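PDB 1HSS: alpha-amylase inhibitor 0.19 from Triticum aestivum, which inhibits alpha-amylases, animal enzymes among them, as a secreted, disulfide-rich homodimer of the cereal trypsin/alpha-amylase inhibitor family. Local coordinates for residues Q10-Q13 against V14-P18. Numbering follows the deposited sequence.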
loop_
_atom_site.group_PDB
_atom_site.type_symbol
_atom_site.label_atom_id
_atom_site.label_comp_id
_atom_site.label_asym_id
_atom_site.label_seq_id
_atom_site.Cartn_x
_atom_site.Cartn_y
_atom_site.Cartn_z
ATOM N N GLN A 10 -20.088 -15.101 -5.104
ATOM C CA GLN A 10 -21.109 -14.173 -5.566
ATOM C C GLN A 10 -20.816 -12.686 -5.411
ATOM O O GLN A 10 -21.074 -11.919 -6.335
ATOM C CB GLN A 10 -22.465 -14.515 -4.961
ATOM C CG GLN A 10 -22.532 -14.371 -3.491
ATOM C CD GLN A 10 -23.887 -13.881 -3.049
ATOM O OE1 GLN A 10 -24.910 -14.206 -3.652
ATOM N NE2 GLN A 10 -23.909 -13.075 -2.004
ATOM N N ALA A 11 -20.238 -12.271 -4.291
ATOM C CA ALA A 11 -19.748 -10.902 -4.196
ATOM C C ALA A 11 -18.561 -10.708 -5.154
ATOM O O ALA A 11 -18.281 -9.601 -5.603
ATOM C CB ALA A 11 -19.339 -10.605 -2.797
ATOM N N PHE A 12 -17.854 -11.797 -5.434
ATOM C CA PHE A 12 -16.757 -11.792 -6.384
ATOM C C PHE A 12 -16.566 -13.201 -6.915
ATOM O O PHE A 12 -16.917 -14.148 -6.243
ATOM C CB PHE A 12 -15.452 -11.294 -5.726
ATOM C CG PHE A 12 -15.134 -11.934 -4.400
ATOM C CD1 PHE A 12 -15.628 -11.398 -3.222
ATOM C CD2 PHE A 12 -14.278 -13.013 -4.330
ATOM C CE1 PHE A 12 -15.275 -11.915 -1.998
ATOM C CE2 PHE A 12 -13.911 -13.547 -3.098
ATOM C CZ PHE A 12 -14.413 -12.992 -1.931
ATOM N N GLN A 13 -16.081 -13.324 -8.152
ATOM C CA GLN A 13 -15.735 -14.618 -8.754
ATOM C C GLN A 13 -14.631 -15.286 -7.940
ATOM O O GLN A 13 -13.749 -14.614 -7.412
ATOM C CB GLN A 13 -15.259 -14.435 -10.210
ATOM C CG GLN A 13 -13.703 -14.349 -10.374
ATOM C CD GLN A 13 -13.205 -13.740 -11.710
ATOM O OE1 GLN A 13 -12.940 -12.528 -11.806
ATOM N NE2 GLN A 13 -12.903 -14.607 -12.670
ATOM N N VAL A 14 -14.699 -16.605 -7.824
ATOM C CA VAL A 14 -13.626 -17.402 -7.233
ATOM C C VAL A 14 -13.158 -18.431 -8.280
ATOM O O VAL A 14 -13.947 -18.860 -9.127
ATOM C CB VAL A 14 -14.112 -18.106 -5.927
ATOM C CG1 VAL A 14 -13.292 -19.338 -5.639
ATOM C CG2 VAL A 14 -13.999 -17.154 -4.762
ATOM N N PRO A 15 -11.835 -18.673 -8.372
ATOM C CA PRO A 15 -10.728 -18.052 -7.631
ATOM C C PRO A 15 -10.622 -16.560 -7.855
ATOM O O PRO A 15 -10.920 -16.070 -8.938
ATOM C CB PRO A 15 -9.495 -18.783 -8.147
ATOM C CG PRO A 15 -9.884 -19.272 -9.471
ATOM C CD PRO A 15 -11.327 -19.652 -9.344
ATOM N N ALA A 16 -10.364 -15.843 -6.771
ATOM C CA ALA A 16 -10.525 -14.401 -6.736
ATOM C C ALA A 16 -9.406 -13.722 -7.521
ATOM O O ALA A 16 -8.295 -14.232 -7.582
ATOM C CB ALA A 16 -10.553 -13.916 -5.277
ATOM N N LEU A 17 -9.757 -12.691 -8.282
ATOM C CA LEU A 17 -8.767 -11.797 -8.903
ATOM C C LEU A 17 -7.581 -12.505 -9.570
ATOM O O LEU A 17 -6.427 -12.222 -9.262
ATOM C CB LEU A 17 -8.238 -10.797 -7.876
ATOM C CG LEU A 17 -9.317 -10.100 -7.068
ATOM C CD1 LEU A 17 -8.695 -9.300 -5.976
ATOM C CD2 LEU A 17 -10.152 -9.237 -7.959
ATOM N N PRO A 18 -7.854 -13.329 -10.596
ATOM C CA PRO A 18 -6.809 -14.022 -11.354
ATOM C C PRO A 18 -5.727 -13.079 -11.882
ATOM O O PRO A 18 -4.538 -13.401 -11.846
ATOM C CB PRO A 18 -7.577 -14.672 -12.497
ATOM C CG PRO A 18 -8.948 -14.807 -11.989
ATOM C CD PRO A 18 -9.190 -13.610 -11.147
HETATM O O HOH W 1 -12.466 -12.075 -8.262
HETATM O O HOH W 2 -11.793 -16.935 -11.416
#
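Phe12 meets Val14 and Ala16 through CD2 and CE2 of its ring, an apolar contact within a turn. CD2 of Phe12 lies 3.9 Å from CB of Ala16, and CE2 of the same ring 4.0 Å from CG2 of Val14, both methyls approaching at a slant. With a chi1 of 48°, CG of Phe12 sits between its own backbone N and carbonyl carbon, which brings the ring against these methyls.

The side chain of Gln13, extended beyond CG, passes O of Pro15 and brings its terminal amide to the ring of Pro18 from the opposite direction; OE1 of Gln13 is 4.0 Å from CD of Pro18, a loose van der Waals contact.

The polar part illustrates how an irregular loop can close through solvent, since no direct hydrogen bond joins residues 10-13 to 14-18. One water donates to O of Gln13 (3.0 Å) and accepts from N of Leu17 (2.8 Å), bridging the turn. O of Gln13 also receives a CA-H...O contact from CA of Ala16, at 3.3 Å. A second water donates to O of Pro15 (2.8 Å) and takes a weak bond from NE2 of Gln13. The cis peptide before Pro15, with extended backbone angles at Val14 and Pro15, makes Gln13-Ala16 a type VIb turn.

The turn belongs to the loop leading into helix 20-27, to which O of Ala16 is linked by a hydrogen bond from Arg21. Phe12 and Ala16 rest on helix 53-67 at Ser59, Phe12 also on Ala56, while Leu17 and Pro18 reach helix 35-46 at Gln44.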